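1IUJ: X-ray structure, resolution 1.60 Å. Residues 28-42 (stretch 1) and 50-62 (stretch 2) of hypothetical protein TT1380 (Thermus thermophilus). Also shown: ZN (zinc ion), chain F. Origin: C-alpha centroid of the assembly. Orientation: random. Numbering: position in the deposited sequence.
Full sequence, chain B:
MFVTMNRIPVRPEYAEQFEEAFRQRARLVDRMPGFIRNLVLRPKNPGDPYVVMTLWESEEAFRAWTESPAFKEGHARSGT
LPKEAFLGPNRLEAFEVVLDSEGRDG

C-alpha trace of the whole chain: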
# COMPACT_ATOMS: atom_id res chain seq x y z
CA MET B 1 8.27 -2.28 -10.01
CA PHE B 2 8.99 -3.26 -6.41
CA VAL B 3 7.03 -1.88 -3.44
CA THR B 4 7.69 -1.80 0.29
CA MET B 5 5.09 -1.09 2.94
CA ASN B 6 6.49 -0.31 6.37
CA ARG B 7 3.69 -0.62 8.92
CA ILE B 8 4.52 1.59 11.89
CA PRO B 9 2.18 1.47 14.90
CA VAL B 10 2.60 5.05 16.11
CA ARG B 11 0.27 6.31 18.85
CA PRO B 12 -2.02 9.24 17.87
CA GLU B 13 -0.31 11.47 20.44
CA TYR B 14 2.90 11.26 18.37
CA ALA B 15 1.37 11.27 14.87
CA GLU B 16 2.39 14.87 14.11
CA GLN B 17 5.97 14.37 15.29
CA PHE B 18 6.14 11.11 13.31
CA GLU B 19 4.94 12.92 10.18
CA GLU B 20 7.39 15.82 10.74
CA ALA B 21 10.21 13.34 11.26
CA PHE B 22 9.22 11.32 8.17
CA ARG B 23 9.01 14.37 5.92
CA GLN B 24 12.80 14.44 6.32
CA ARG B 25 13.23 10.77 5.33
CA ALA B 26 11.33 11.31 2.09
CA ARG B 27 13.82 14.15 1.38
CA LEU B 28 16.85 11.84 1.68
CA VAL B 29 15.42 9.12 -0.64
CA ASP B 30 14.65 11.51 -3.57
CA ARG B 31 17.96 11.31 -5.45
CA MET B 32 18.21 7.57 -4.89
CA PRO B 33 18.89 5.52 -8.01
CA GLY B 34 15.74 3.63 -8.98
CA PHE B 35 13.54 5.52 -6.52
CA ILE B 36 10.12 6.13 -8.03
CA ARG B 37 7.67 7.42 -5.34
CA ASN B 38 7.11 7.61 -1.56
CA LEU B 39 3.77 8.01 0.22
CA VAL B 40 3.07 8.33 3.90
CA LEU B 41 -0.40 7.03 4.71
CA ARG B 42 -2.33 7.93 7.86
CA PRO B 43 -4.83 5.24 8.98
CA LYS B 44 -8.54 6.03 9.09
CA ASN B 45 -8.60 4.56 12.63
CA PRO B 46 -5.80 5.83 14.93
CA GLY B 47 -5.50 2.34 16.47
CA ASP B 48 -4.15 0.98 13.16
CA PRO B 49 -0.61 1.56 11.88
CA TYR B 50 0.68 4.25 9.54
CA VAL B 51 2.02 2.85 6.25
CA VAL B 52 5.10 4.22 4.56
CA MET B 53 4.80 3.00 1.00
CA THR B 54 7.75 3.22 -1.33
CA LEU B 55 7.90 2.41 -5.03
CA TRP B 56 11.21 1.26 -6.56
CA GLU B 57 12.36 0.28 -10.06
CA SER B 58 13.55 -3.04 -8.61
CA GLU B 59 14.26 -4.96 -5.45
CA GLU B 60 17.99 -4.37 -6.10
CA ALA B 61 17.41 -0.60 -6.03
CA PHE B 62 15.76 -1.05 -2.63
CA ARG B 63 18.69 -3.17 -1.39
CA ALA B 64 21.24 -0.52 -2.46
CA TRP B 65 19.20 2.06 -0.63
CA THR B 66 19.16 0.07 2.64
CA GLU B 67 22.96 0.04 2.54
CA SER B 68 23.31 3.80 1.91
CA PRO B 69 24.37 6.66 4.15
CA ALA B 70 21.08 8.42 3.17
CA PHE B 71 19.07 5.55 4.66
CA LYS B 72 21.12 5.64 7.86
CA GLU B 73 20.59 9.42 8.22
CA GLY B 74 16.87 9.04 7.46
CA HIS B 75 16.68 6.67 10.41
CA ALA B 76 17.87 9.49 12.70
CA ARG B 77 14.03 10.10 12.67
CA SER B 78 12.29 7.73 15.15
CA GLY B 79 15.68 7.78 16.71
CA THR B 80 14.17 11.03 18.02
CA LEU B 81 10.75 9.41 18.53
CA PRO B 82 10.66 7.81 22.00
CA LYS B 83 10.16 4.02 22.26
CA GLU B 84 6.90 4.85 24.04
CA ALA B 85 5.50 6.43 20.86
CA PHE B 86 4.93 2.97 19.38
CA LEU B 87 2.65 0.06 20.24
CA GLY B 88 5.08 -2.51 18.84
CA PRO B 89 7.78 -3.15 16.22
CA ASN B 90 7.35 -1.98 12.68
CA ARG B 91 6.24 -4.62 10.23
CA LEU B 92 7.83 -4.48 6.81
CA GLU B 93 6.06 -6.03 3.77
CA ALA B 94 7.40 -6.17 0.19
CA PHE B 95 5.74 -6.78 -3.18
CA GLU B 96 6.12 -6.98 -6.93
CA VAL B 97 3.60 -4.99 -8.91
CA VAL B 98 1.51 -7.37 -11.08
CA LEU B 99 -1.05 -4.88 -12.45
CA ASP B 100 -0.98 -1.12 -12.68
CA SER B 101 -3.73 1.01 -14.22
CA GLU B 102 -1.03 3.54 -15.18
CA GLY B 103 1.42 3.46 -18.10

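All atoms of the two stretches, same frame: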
# COMPACT_ATOMS: atom_id res chain seq x y z
N LEU B 28 15.58 12.53 1.88
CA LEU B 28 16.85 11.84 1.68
C LEU B 28 16.79 10.74 0.61
O LEU B 28 17.83 10.38 0.04
CB LEU B 28 17.38 11.26 3.00
CG LEU B 28 17.98 12.26 3.99
CD1 LEU B 28 17.96 11.71 5.39
CD2 LEU B 28 19.41 12.60 3.57
N VAL B 29 15.60 10.20 0.35
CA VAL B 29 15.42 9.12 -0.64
C VAL B 29 15.21 9.64 -2.07
O VAL B 29 15.29 8.87 -3.02
CB VAL B 29 14.26 8.17 -0.24
CG1 VAL B 29 12.89 8.80 -0.52
CG2 VAL B 29 14.39 6.80 -0.94
N ASP B 30 14.97 10.94 -2.23
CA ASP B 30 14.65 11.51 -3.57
C ASP B 30 15.67 11.30 -4.70
O ASP B 30 15.28 11.06 -5.86
CB ASP B 30 14.31 13.00 -3.45
CG ASP B 30 12.88 13.23 -3.00
OD1 ASP B 30 12.50 14.41 -2.81
OD2 ASP B 30 12.06 12.31 -2.80
N ARG B 31 16.95 11.41 -4.40
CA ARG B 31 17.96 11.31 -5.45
C ARG B 31 18.36 9.86 -5.67
O ARG B 31 19.20 9.56 -6.52
CB ARG B 31 19.18 12.17 -5.11
CG ARG B 31 19.22 13.51 -5.86
CD ARG B 31 19.77 14.67 -5.04
NE ARG B 31 20.94 15.28 -5.68
CZ ARG B 31 21.42 16.49 -5.37
NH1 ARG B 31 20.83 17.23 -4.44
NH2 ARG B 31 22.49 16.96 -5.99
N MET B 32 17.75 8.95 -4.90
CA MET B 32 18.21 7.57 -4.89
C MET B 32 17.98 6.90 -6.24
O MET B 32 16.90 6.96 -6.80
CB MET B 32 17.58 6.76 -3.75
CG MET B 32 18.01 7.16 -2.34
SD MET B 32 19.79 7.13 -2.11
CE MET B 32 20.23 5.41 -2.71
N PRO B 33 19.03 6.30 -6.78
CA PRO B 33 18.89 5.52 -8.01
C PRO B 33 17.70 4.57 -7.93
O PRO B 33 17.60 3.82 -6.96
CB PRO B 33 20.19 4.73 -8.06
CG PRO B 33 21.18 5.65 -7.41
CD PRO B 33 20.43 6.39 -6.33
N GLY B 34 16.83 4.60 -8.93
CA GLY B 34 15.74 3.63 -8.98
C GLY B 34 14.57 3.98 -8.08
O GLY B 34 13.54 3.28 -8.09
N PHE B 35 14.70 5.05 -7.30
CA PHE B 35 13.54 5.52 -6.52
C PHE B 35 12.48 6.08 -7.47
O PHE B 35 12.79 6.88 -8.37
CB PHE B 35 13.96 6.60 -5.50
CG PHE B 35 12.81 7.33 -4.86
CD1 PHE B 35 12.11 6.74 -3.82
CD2 PHE B 35 12.40 8.59 -5.30
CE1 PHE B 35 11.01 7.38 -3.20
CE2 PHE B 35 11.31 9.25 -4.68
CZ PHE B 35 10.60 8.64 -3.64
N ILE B 36 11.24 5.67 -7.25
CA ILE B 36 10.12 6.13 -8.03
C ILE B 36 9.21 7.08 -7.23
O ILE B 36 8.93 8.23 -7.68
CB ILE B 36 9.30 4.97 -8.66
CG1 ILE B 36 10.18 4.18 -9.66
CG2 ILE B 36 8.12 5.55 -9.40
CD1 ILE B 36 9.56 2.89 -10.13
N ARG B 37 8.70 6.64 -6.07
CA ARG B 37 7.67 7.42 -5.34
C ARG B 37 7.60 6.99 -3.88
O ARG B 37 7.82 5.82 -3.60
CB ARG B 37 6.30 7.26 -5.99
CG ARG B 37 5.20 8.17 -5.48
CD ARG B 37 3.99 8.03 -6.31
NE ARG B 37 2.96 9.00 -5.95
CZ ARG B 37 1.78 9.05 -6.54
NH1 ARG B 37 1.48 8.16 -7.49
NH2 ARG B 37 0.89 9.95 -6.15
N ASN B 38 7.33 7.94 -2.98
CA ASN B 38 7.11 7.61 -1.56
C ASN B 38 5.80 8.22 -1.10
O ASN B 38 5.52 9.38 -1.38
CB ASN B 38 8.27 8.15 -0.69
CG ASN B 38 8.12 7.80 0.79
OD1 ASN B 38 7.78 8.66 1.63
ND2 ASN B 38 8.39 6.55 1.13
N LEU B 39 5.00 7.47 -0.36
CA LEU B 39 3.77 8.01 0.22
C LEU B 39 3.72 7.67 1.69
O LEU B 39 4.10 6.56 2.09
CB LEU B 39 2.53 7.49 -0.49
CG LEU B 39 2.46 7.77 -1.98
CD1 LEU B 39 3.07 6.65 -2.83
CD2 LEU B 39 1.03 8.04 -2.37
N VAL B 40 3.32 8.63 2.51
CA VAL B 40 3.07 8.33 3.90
C VAL B 40 1.56 8.36 4.10
O VAL B 40 0.89 9.32 3.72
CB VAL B 40 3.77 9.32 4.84
CG1 VAL B 40 3.53 8.91 6.31
CG2 VAL B 40 5.29 9.47 4.49
N LEU B 41 1.05 7.29 4.67
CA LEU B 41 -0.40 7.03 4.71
C LEU B 41 -0.88 6.96 6.15
O LEU B 41 -0.46 6.11 6.93
CB LEU B 41 -0.69 5.70 3.98
CG LEU B 41 -0.26 5.59 2.54
CD1 LEU B 41 -0.58 4.20 2.02
CD2 LEU B 41 -0.93 6.64 1.64
N ARG B 42 -1.76 7.90 6.52
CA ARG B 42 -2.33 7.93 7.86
C ARG B 42 -3.58 7.04 7.91
O ARG B 42 -4.44 7.18 7.02
CB ARG B 42 -2.75 9.37 8.23
CG ARG B 42 -3.28 9.54 9.66
CD ARG B 42 -3.77 10.95 9.94
NE ARG B 42 -4.82 11.33 9.00
CZ ARG B 42 -5.03 12.58 8.58
NH1 ARG B 42 -4.28 13.59 9.04
NH2 ARG B 42 -5.99 12.82 7.70
N TYR B 50 0.27 3.52 10.75
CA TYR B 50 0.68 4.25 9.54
C TYR B 50 1.32 3.26 8.57
O TYR B 50 1.88 2.25 9.01
CB TYR B 50 1.72 5.34 9.90
CG TYR B 50 1.14 6.70 10.28
CD1 TYR B 50 0.51 6.89 11.51
CD2 TYR B 50 1.22 7.77 9.39
CE1 TYR B 50 -0.01 8.16 11.85
CE2 TYR B 50 0.69 9.04 9.72
CZ TYR B 50 0.08 9.20 10.93
OH TYR B 50 -0.46 10.45 11.24
N VAL B 51 1.23 3.57 7.28
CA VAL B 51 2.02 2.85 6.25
C VAL B 51 2.90 3.79 5.48
O VAL B 51 2.45 4.75 4.89
CB VAL B 51 1.13 1.98 5.30
CG1 VAL B 51 1.96 1.38 4.18
CG2 VAL B 51 0.50 0.86 6.09
N VAL B 52 4.20 3.49 5.44
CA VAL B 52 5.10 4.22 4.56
C VAL B 52 5.26 3.32 3.35
O VAL B 52 5.81 2.19 3.45
CB VAL B 52 6.45 4.49 5.19
CG1 VAL B 52 7.39 5.10 4.15
CG2 VAL B 52 6.33 5.34 6.48
N MET B 53 4.81 3.81 2.20
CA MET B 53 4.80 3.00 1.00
C MET B 53 5.80 3.57 0.03
O MET B 53 5.76 4.77 -0.29
CB MET B 53 3.42 3.04 0.34
CG MET B 53 3.39 2.19 -0.89
SD MET B 53 1.74 2.10 -1.52
CE MET B 53 1.41 3.79 -1.88
N THR B 54 6.69 2.73 -0.46
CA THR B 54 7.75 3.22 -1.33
C THR B 54 7.83 2.38 -2.57
O THR B 54 7.76 1.14 -2.49
CB THR B 54 9.08 3.22 -0.60
OG1 THR B 54 8.96 3.98 0.62
CG2 THR B 54 10.17 3.97 -1.44
N LEU B 55 7.87 3.05 -3.72
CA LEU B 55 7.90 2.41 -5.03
C LEU B 55 9.30 2.51 -5.59
O LEU B 55 9.87 3.60 -5.62
CB LEU B 55 6.93 3.12 -5.99
CG LEU B 55 5.45 2.79 -5.92
CD1 LEU B 55 4.86 3.07 -4.53
CD2 LEU B 55 4.75 3.63 -7.02
N TRP B 56 9.83 1.37 -6.04
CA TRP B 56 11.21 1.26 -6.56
C TRP B 56 11.22 0.61 -7.93
O TRP B 56 10.37 -0.22 -8.25
CB TRP B 56 12.00 0.35 -5.59
CG TRP B 56 12.26 0.97 -4.22
CD1 TRP B 56 11.62 0.70 -3.04
CD2 TRP B 56 13.29 1.90 -3.91
NE1 TRP B 56 12.16 1.46 -2.03
CE2 TRP B 56 13.20 2.19 -2.53
CE3 TRP B 56 14.30 2.52 -4.67
CZ2 TRP B 56 14.06 3.10 -1.90
CZ3 TRP B 56 15.15 3.43 -4.04
CH2 TRP B 56 15.04 3.69 -2.67
N GLU B 57 12.22 0.94 -8.76
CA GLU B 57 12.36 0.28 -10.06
C GLU B 57 12.58 -1.23 -9.95
O GLU B 57 12.16 -2.00 -10.82
CB GLU B 57 13.55 0.91 -10.81
CG GLU B 57 13.73 0.50 -12.25
CD GLU B 57 13.10 1.53 -13.16
OE1 GLU B 57 11.87 1.44 -13.35
OE2 GLU B 57 13.83 2.44 -13.65
N SER B 58 13.23 -1.64 -8.85
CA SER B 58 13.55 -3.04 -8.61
C SER B 58 13.85 -3.30 -7.16
O SER B 58 14.16 -2.38 -6.42
CB SER B 58 14.77 -3.48 -9.43
OG SER B 58 15.97 -2.85 -8.96
N GLU B 59 13.81 -4.57 -6.77
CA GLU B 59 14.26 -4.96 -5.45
C GLU B 59 15.74 -4.57 -5.20
O GLU B 59 16.08 -4.13 -4.10
CB GLU B 59 14.00 -6.45 -5.24
CG GLU B 59 14.42 -6.96 -3.87
CD GLU B 59 14.10 -8.42 -3.65
OE1 GLU B 59 13.50 -9.10 -4.52
OE2 GLU B 59 14.50 -8.90 -2.59
N GLU B 60 16.58 -4.73 -6.22
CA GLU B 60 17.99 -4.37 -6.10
C GLU B 60 18.16 -2.89 -5.73
O GLU B 60 19.01 -2.54 -4.92
CB GLU B 60 18.73 -4.75 -7.38
CG GLU B 60 20.26 -4.53 -7.33
CD GLU B 60 20.96 -5.35 -6.25
OE1 GLU B 60 20.38 -6.31 -5.72
OE2 GLU B 60 22.14 -5.06 -5.95
N ALA B 61 17.37 -2.03 -6.36
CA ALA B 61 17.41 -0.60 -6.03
C ALA B 61 17.07 -0.36 -4.55
O ALA B 61 17.75 0.43 -3.88
CB ALA B 61 16.51 0.20 -6.97
N PHE B 62 16.03 -1.03 -4.04
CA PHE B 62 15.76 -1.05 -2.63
C PHE B 62 16.95 -1.54 -1.80
O PHE B 62 17.32 -0.88 -0.81
CB PHE B 62 14.51 -1.89 -2.37
CG PHE B 62 14.32 -2.21 -0.95
CD1 PHE B 62 14.64 -3.49 -0.46
CD2 PHE B 62 13.80 -1.25 -0.08
CE1 PHE B 62 14.48 -3.82 0.84
CE2 PHE B 62 13.61 -1.56 1.25
CZ PHE B 62 13.94 -2.89 1.72
ZN ZN F . 21.49 -7.41 -4.62
O HOH W 1 19.18 2.85 -4.61

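How does stretch 2 begin its pairing with stretch 1? Residues 50-56 form a strand that runs antiparallel to strand 35-42, the two directions differing by 170°. At the first residue, Tyr50 lies beside Arg42, whose CA sits over one face of the phenol ring, 4.0 Å from the ring centroid, a CH-pi contact. The ring edge meets a methyl of Val40, with CD2 of Tyr50 4.0 Å from CG1 of Val40. A flat aromatic ring suits this place because it offers a face to one neighbour and an edge to another, while its hydroxyl finds a hydrogen bond elsewhere in the structure. Val51 then makes a two-way backbone pair with Leu41: Val51 N donates to Leu41 O at 3.1 Å, and Leu41 N donates to Val51 O at 2.9 Å.

What do the middle residues of the strand bury? Val52 pairs with Val40 and Thr54 with Asn38, side chains on one face; Met53 points to the other, with Leu39, Leu41 and Leu55. Met53 N gives a hydrogen bond to Leu39 O, and Leu39 N returns one to Met53 O, both 2.8 Å. The long, unbranched Met53 side chain brings its terminal methyl CE to 3.4 Å from Leu39 CD1 and 4.4 Å from Leu41 CD1, so one residue touches two leucines. On the opposite face Asn38 ND2 donates to Thr54 OG1 at 2.7 Å, a weak bond by its 128° angle, which nonetheless gives the buried amide and hydroxyl polar company.

Where does the regular ladder change? It does so at Leu55, which faces a beta bulge: its carbonyl O accepts from two successive amides, Ile36 N at 3.0 Å and Arg37 N at 3.3 Å, while its own N donates to Arg37 O at 2.8 Å in a nearly straight bond. The extra residue lets Ile36 point toward stretch 2, where its CB lies 4.0 Å from Leu55 CB. The Leu55 side chain also reaches Leu39, CD1 to CD1 at 4.3 Å, continuing the apolar layer to which Val51 and Met53 also belong.

How is the end of the contact closed? Trp56 has the largest area covered by the other stretch. The edge of the Phe35 ring points at the indole face, with centroids 5.8 Å apart and planes at 78°, while the far end of the indole reaches Val29, CH2 to CG2 at 3.6 Å. Glu57 N then donates to Gly34 O at 2.8 Å. Gly34 has a positive phi, which favours glycine, and a CB there would stand 2.6 Å from Ala61 CB, a clash. Ser58 caps the helix that follows, its OG accepting from Ala61 N at 3.1 Å. Ala61, small enough to pack close, places CB 4.0 Å from Gly34 CA, and a water bridges the stretches by donating to Pro33 O at 3.0 Å and to Ala61 O at 2.9 Å.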